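Local coordinates for pesticidal crystal protein Cry2Aa (Bacillus thuringiensis serovar kurstaki, PDB 1I5P) that kills dipteran and lepidopteran larvae by binding to their midgut epithelial cells and promoting colloidosmotic lysis, at residues S370-R375 against Q399-L404; V374-D379 against S466-K471. One frame throughout, in Å; residues are numbered along the deposited sequence.

Contact 1 (S370-R375 against Q399-L404); sequences STPFVR and QTTLSL
Phe373 and Arg375 pair with Thr400 and Gln399 across an antiparallel strand contact interrupted by a classic beta bulge, in the middle domain of the toxin, the beta prism. Val374 and Arg375 both face Gln399, and Gln399 O takes both of their amides: Val374 N at 2.9 Å in the carbonyl plane, Arg375 N at a longer 3.3 Å and tilted 17° from that plane. The return bond runs from Gln399 N to Arg375 O. Beyond the bulge, Thr401 N donates to Pro372 O at 2.9 Å, nearly in line with the carbonyl bond though the N-H...O angle is bent to 143°, which carries the pairing past the end of strand 397-400.

Side chains fill in around this ladder. Thr400 CG2, anti to its carbonyl carbon, lies 3.7 Å from Phe373 CD2 at an oblique approach to the ring, while Gln399 O sits at the ring edge. The methyl CG2 of Thr401 touches both Pro372 CG and Val374 CG1, the latter at 3.8 Å with the two side chains crossing at about a right angle. A water bridges Thr371 OG1 and Thr400 OG1, donating to the latter at 2.8 Å.

Strand 405-407 continues the sheet beyond 397-400, and 415-416 flanks 373-377 on its other side. Pro372, Phe373 and Val374 lie against strand 422-430, where Phe373 is also joined to Ile423 by backbone hydrogen bonding.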
loop_
_atom_site.group_PDB
_atom_site.type_symbol
_atom_site.label_atom_id
_atom_site.label_comp_id
_atom_site.label_asym_id
_atom_site.label_seq_id
_atom_site.Cartn_x
_atom_site.Cartn_y
_atom_site.Cartn_z
ATOM N N SER A 370 -2.586 -18.792 8.637
ATOM C CA SER A 370 -1.913 -18.983 9.918
ATOM C C SER A 370 -0.424 -18.647 9.808
ATOM O O SER A 370 0.138 -18.017 10.700
ATOM C CB SER A 370 -2.084 -20.424 10.407
ATOM O OG SER A 370 -1.272 -21.312 9.657
ATOM N N THR A 371 0.211 -19.071 8.719
ATOM C CA THR A 371 1.634 -18.783 8.512
ATOM C C THR A 371 1.860 -18.277 7.097
ATOM O O THR A 371 2.432 -18.966 6.254
ATOM C CB THR A 371 2.514 -20.032 8.740
ATOM O OG1 THR A 371 2.226 -21.018 7.743
ATOM C CG2 THR A 371 2.260 -20.619 10.121
ATOM N N PRO A 372 1.398 -17.054 6.816
ATOM C CA PRO A 372 1.560 -16.470 5.487
ATOM C C PRO A 372 3.015 -16.168 5.148
ATOM O O PRO A 372 3.877 -16.118 6.029
ATOM C CB PRO A 372 0.742 -15.190 5.578
ATOM C CG PRO A 372 0.981 -14.778 7.006
ATOM C CD PRO A 372 0.762 -16.092 7.731
ATOM N N PHE A 373 3.277 -15.966 3.864
ATOM C CA PHE A 373 4.614 -15.626 3.400
ATOM C C PHE A 373 4.836 -14.162 3.771
ATOM O O PHE A 373 3.891 -13.368 3.731
ATOM C CB PHE A 373 4.702 -15.781 1.880
ATOM C CG PHE A 373 4.732 -17.207 1.411
ATOM C CD1 PHE A 373 3.697 -17.719 0.640
ATOM C CD2 PHE A 373 5.814 -18.032 1.715
ATOM C CE1 PHE A 373 3.738 -19.031 0.176
ATOM C CE2 PHE A 373 5.866 -19.343 1.257
ATOM C CZ PHE A 373 4.827 -19.845 0.486
ATOM N N VAL A 374 6.064 -13.801 4.139
ATOM C CA VAL A 374 6.372 -12.414 4.486
ATOM C C VAL A 374 7.686 -11.933 3.869
ATOM O O VAL A 374 7.894 -10.727 3.688
ATOM C CB VAL A 374 6.432 -12.204 6.033
ATOM C CG1 VAL A 374 5.041 -12.354 6.630
ATOM C CG2 VAL A 374 7.391 -13.203 6.680
ATOM N N ARG A 375 8.558 -12.872 3.515
ATOM C CA ARG A 375 9.854 -12.512 2.959
ATOM C C ARG A 375 10.183 -13.310 1.698
ATOM O O ARG A 375 9.895 -14.508 1.623
ATOM C CB ARG A 375 10.924 -12.741 4.032
ATOM C CG ARG A 375 12.311 -12.226 3.703
ATOM C CD ARG A 375 13.266 -12.528 4.853
ATOM N NE ARG A 375 12.968 -11.778 6.078
ATOM C CZ ARG A 375 13.502 -10.599 6.385
ATOM N NH1 ARG A 375 14.362 -10.024 5.552
ATOM N NH2 ARG A 375 13.208 -10.006 7.541
ATOM N N GLN A 399 9.624 -17.235 2.431
ATOM C CA GLN A 399 9.628 -17.681 3.813
ATOM C C GLN A 399 8.386 -17.150 4.519
ATOM O O GLN A 399 7.955 -16.020 4.281
ATOM C CB GLN A 399 10.903 -17.184 4.493
ATOM C CG GLN A 399 11.090 -17.603 5.929
ATOM C CD GLN A 399 12.481 -17.262 6.420
ATOM O OE1 GLN A 399 13.471 -17.823 5.944
ATOM N NE2 GLN A 399 12.568 -16.333 7.362
ATOM N N THR A 400 7.822 -17.979 5.392
ATOM C CA THR A 400 6.609 -17.647 6.134
ATOM C C THR A 400 6.891 -17.047 7.505
ATOM O O THR A 400 8.036 -17.000 7.945
ATOM C CB THR A 400 5.751 -18.904 6.336
ATOM O OG1 THR A 400 6.408 -19.786 7.256
ATOM C CG2 THR A 400 5.553 -19.631 5.010
ATOM N N THR A 401 5.833 -16.586 8.171
ATOM C CA THR A 401 5.944 -16.010 9.509
ATOM C C THR A 401 6.698 -17.022 10.353
ATOM O O THR A 401 7.349 -16.682 11.338
ATOM C CB THR A 401 4.559 -15.777 10.132
ATOM O OG1 THR A 401 3.774 -16.972 10.012
ATOM C CG2 THR A 401 3.848 -14.633 9.428
ATOM N N LEU A 402 6.575 -18.281 9.958
ATOM C CA LEU A 402 7.286 -19.352 10.614
ATOM C C LEU A 402 8.513 -19.409 9.710
ATOM O O LEU A 402 8.390 -19.273 8.496
ATOM C CB LEU A 402 6.488 -20.649 10.520
ATOM C CG LEU A 402 6.839 -21.754 11.516
ATOM C CD1 LEU A 402 6.119 -23.029 11.108
ATOM C CD2 LEU A 402 8.347 -21.975 11.548
ATOM N N SER A 403 9.693 -19.600 10.276
ATOM C CA SER A 403 10.896 -19.629 9.454
ATOM C C SER A 403 10.895 -20.666 8.328
ATOM O O SER A 403 11.949 -21.013 7.802
ATOM C CB SER A 403 12.113 -19.822 10.349
ATOM O OG SER A 403 12.203 -18.747 11.269
ATOM N N LEU A 404 9.714 -21.152 7.958
ATOM C CA LEU A 404 9.593 -22.132 6.885
ATOM C C LEU A 404 9.903 -21.474 5.555
ATOM O O LEU A 404 9.270 -20.493 5.171
ATOM C CB LEU A 404 8.183 -22.719 6.849
ATOM C CG LEU A 404 7.826 -23.849 7.820
ATOM C CD1 LEU A 404 7.673 -25.135 7.030
ATOM C CD2 LEU A 404 8.888 -23.996 8.906
HETATM O O HOH W 1 4.973 -22.187 7.566
#

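Contact 2 (V374-D379 against S466-K471); sequences VRSWLD and SVHNRK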
loop_
_atom_site.group_PDB
_atom_site.type_symbol
_atom_site.label_atom_id
_atom_site.label_comp_id
_atom_site.label_asym_id
_atom_site.label_seq_id
_atom_site.Cartn_x
_atom_site.Cartn_y
_atom_site.Cartn_z
ATOM N N VAL A 374 6.064 -13.801 4.139
ATOM C CA VAL A 374 6.372 -12.414 4.486
ATOM C C VAL A 374 7.686 -11.933 3.869
ATOM O O VAL A 374 7.894 -10.727 3.688
ATOM C CB VAL A 374 6.432 -12.204 6.033
ATOM C CG1 VAL A 374 5.041 -12.354 6.630
ATOM C CG2 VAL A 374 7.391 -13.203 6.680
ATOM N N ARG A 375 8.558 -12.872 3.515
ATOM C CA ARG A 375 9.854 -12.512 2.959
ATOM C C ARG A 375 10.183 -13.310 1.698
ATOM O O ARG A 375 9.895 -14.508 1.623
ATOM C CB ARG A 375 10.924 -12.741 4.032
ATOM C CG ARG A 375 12.311 -12.226 3.703
ATOM C CD ARG A 375 13.266 -12.528 4.853
ATOM N NE ARG A 375 12.968 -11.778 6.078
ATOM C CZ ARG A 375 13.502 -10.599 6.385
ATOM N NH1 ARG A 375 14.362 -10.024 5.552
ATOM N NH2 ARG A 375 13.208 -10.006 7.541
ATOM N N SER A 376 10.782 -12.646 0.709
ATOM C CA SER A 376 11.153 -13.314 -0.541
ATOM C C SER A 376 12.574 -12.971 -1.000
ATOM O O SER A 376 13.116 -11.927 -0.643
ATOM C CB SER A 376 10.177 -12.931 -1.649
ATOM O OG SER A 376 10.287 -11.548 -1.958
ATOM N N TRP A 377 13.163 -13.873 -1.782
ATOM C CA TRP A 377 14.494 -13.704 -2.372
ATOM C C TRP A 377 14.250 -13.892 -3.868
ATOM O O TRP A 377 13.843 -14.966 -4.303
ATOM C CB TRP A 377 15.463 -14.774 -1.865
ATOM C CG TRP A 377 15.848 -14.603 -0.429
ATOM C CD1 TRP A 377 16.964 -13.986 0.054
ATOM C CD2 TRP A 377 15.107 -15.045 0.713
ATOM N NE1 TRP A 377 16.968 -14.018 1.426
ATOM C CE2 TRP A 377 15.840 -14.660 1.857
ATOM C CE3 TRP A 377 13.894 -15.727 0.880
ATOM C CZ2 TRP A 377 15.398 -14.938 3.156
ATOM C CZ3 TRP A 377 13.454 -16.003 2.170
ATOM C CH2 TRP A 377 14.206 -15.607 3.291
ATOM N N LEU A 378 14.499 -12.850 -4.654
ATOM C CA LEU A 378 14.238 -12.910 -6.083
ATOM C C LEU A 378 15.427 -12.583 -6.979
ATOM O O LEU A 378 15.309 -12.594 -8.208
ATOM C CB LEU A 378 13.098 -11.948 -6.407
ATOM C CG LEU A 378 11.867 -12.067 -5.502
ATOM C CD1 LEU A 378 10.994 -10.824 -5.644
ATOM C CD2 LEU A 378 11.092 -13.327 -5.868
ATOM N N ASP A 379 16.565 -12.290 -6.364
ATOM C CA ASP A 379 17.769 -11.931 -7.107
ATOM C C ASP A 379 18.350 -13.073 -7.930
ATOM O O ASP A 379 18.134 -14.252 -7.633
ATOM C CB ASP A 379 18.854 -11.422 -6.149
ATOM C CG ASP A 379 18.500 -10.088 -5.505
ATOM O OD1 ASP A 379 17.451 -9.501 -5.854
ATOM O OD2 ASP A 379 19.283 -9.620 -4.655
ATOM N N SER A 466 7.080 -10.449 -5.638
ATOM C CA SER A 466 6.320 -10.605 -4.404
ATOM C C SER A 466 5.500 -9.331 -4.174
ATOM O O SER A 466 5.988 -8.217 -4.375
ATOM C CB SER A 466 7.249 -10.894 -3.212
ATOM O OG SER A 466 8.272 -9.927 -3.080
ATOM N N VAL A 467 4.238 -9.519 -3.794
ATOM C CA VAL A 467 3.315 -8.417 -3.549
ATOM C C VAL A 467 3.091 -8.291 -2.050
ATOM O O VAL A 467 2.492 -9.170 -1.423
ATOM C CB VAL A 467 1.955 -8.668 -4.237
ATOM C CG1 VAL A 467 1.107 -7.409 -4.185
ATOM C CG2 VAL A 467 2.173 -9.112 -5.681
ATOM N N HIS A 468 3.571 -7.190 -1.486
ATOM C CA HIS A 468 3.468 -6.948 -0.053
ATOM C C HIS A 468 2.349 -5.974 0.299
ATOM O O HIS A 468 2.203 -4.914 -0.321
ATOM C CB HIS A 468 4.804 -6.413 0.466
ATOM C CG HIS A 468 5.977 -7.260 0.081
ATOM N ND1 HIS A 468 6.736 -7.948 1.001
ATOM C CD2 HIS A 468 6.517 -7.534 -1.132
ATOM C CE1 HIS A 468 7.693 -8.611 0.373
ATOM N NE2 HIS A 468 7.581 -8.374 -0.923
ATOM N N ASN A 469 1.560 -6.339 1.303
ATOM C CA ASN A 469 0.461 -5.492 1.730
ATOM C C ASN A 469 0.227 -5.686 3.222
ATOM O O ASN A 469 0.515 -6.757 3.768
ATOM C CB ASN A 469 -0.800 -5.843 0.927
ATOM C CG ASN A 469 -1.864 -4.770 1.012
ATOM O OD1 ASN A 469 -2.560 -4.654 2.019
ATOM N ND2 ASN A 469 -1.990 -3.970 -0.043
ATOM N N ARG A 470 -0.296 -4.652 3.873
ATOM C CA ARG A 470 -0.573 -4.709 5.300
ATOM C C ARG A 470 -1.765 -5.600 5.634
ATOM O O ARG A 470 -1.879 -6.094 6.761
ATOM C CB ARG A 470 -0.844 -3.309 5.839
ATOM C CG ARG A 470 0.384 -2.427 5.966
ATOM C CD ARG A 470 0.046 -1.173 6.748
ATOM N NE ARG A 470 1.225 -0.600 7.395
ATOM C CZ ARG A 470 1.991 0.348 6.868
ATOM N NH1 ARG A 470 1.707 0.847 5.673
ATOM N NH2 ARG A 470 3.038 0.802 7.543
ATOM N N LYS A 471 -2.654 -5.789 4.660
ATOM C CA LYS A 471 -3.850 -6.605 4.846
ATOM C C LYS A 471 -3.611 -7.788 5.775
ATOM O O LYS A 471 -2.718 -8.597 5.542
ATOM C CB LYS A 471 -4.360 -7.116 3.500
ATOM C CG LYS A 471 -5.673 -7.869 3.599
ATOM C CD LYS A 471 -6.753 -6.979 4.203
ATOM C CE LYS A 471 -8.113 -7.656 4.159
ATOM N NZ LYS A 471 -9.202 -6.726 4.578
HETATM O O HOH W 2 6.713 -8.250 3.827
#
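Two antiparallel sheets of the beta-prism domain meet where Ser376 of strand 373-377 faces Ser466 and His468 of strand 462-469. The strands are not hydrogen-bonded neighbours: their segment axes approach to 8.4 Å and run at 156° to one another, so side chains and a water span the gap.

The CB atoms of Ser376 and Ser466 both point across the gap. With OG between the backbone N and the carbonyl carbon in both serines (chi1 66° for Ser376, 54° for Ser466), the hydroxyls are brought to a hydrogen bond of 2.8 Å, Ser376 OG to Ser466 OG. Ser466 OG is also hydrogen-bonded within its own strand to His468 NE2, at 2.7 Å. A chain of three polar groups thus runs from one sheet to the other. The other ring nitrogen continues it: a water lies in the ring plane, 2.8 Å from His468 ND1, and donates to Val374 O at 2.7 Å. The ring therefore reaches strand 373-377 by two routes, through a serine at NE2 and through water at ND1. Val374 O itself lies near the ring plane, 3.9 Å from His468 CE1.

Beside the polar chain, the methyl CD1 of Leu378 lies 3.8 Å from Ser466 OG, in van der Waals contact. Asn416 of strand 415-416 donates its side-chain amide to Ser376 OG and touches both Ser466 and His468.

The buried hydroxyls and both imidazole nitrogens are thereby satisfied by one another, by Asn416 and by water. Bonds at both ring nitrogens probably restrict rotation of the imidazole. Either bond of Ser466 OG could run in either direction, but their directions are probably coupled, since this hydroxyl has one proton for two bonds.

Both contacts are largely buried and start from strand 373-377, sharing Val374 and Arg375, yet they use it differently. Contact 1 joins neighbouring strands within one sheet and rests chiefly on backbone hydrogen bonds; contact 2 joins that sheet to another one through side chains and a water, with less surface covered. The centre of contact 1 is about 19 Å from the centre of the chain and that of contact 2 about 12 Å; only contact 1 includes an exposed residue, Thr401. Val374 connects them: its amide serves the bulge while its carbonyl oxygen receives the water of the inter-sheet network. Gln399 OE1, hydrogen-bonded to Arg405 NH2, also packs 3.5 Å from Trp377 CH2.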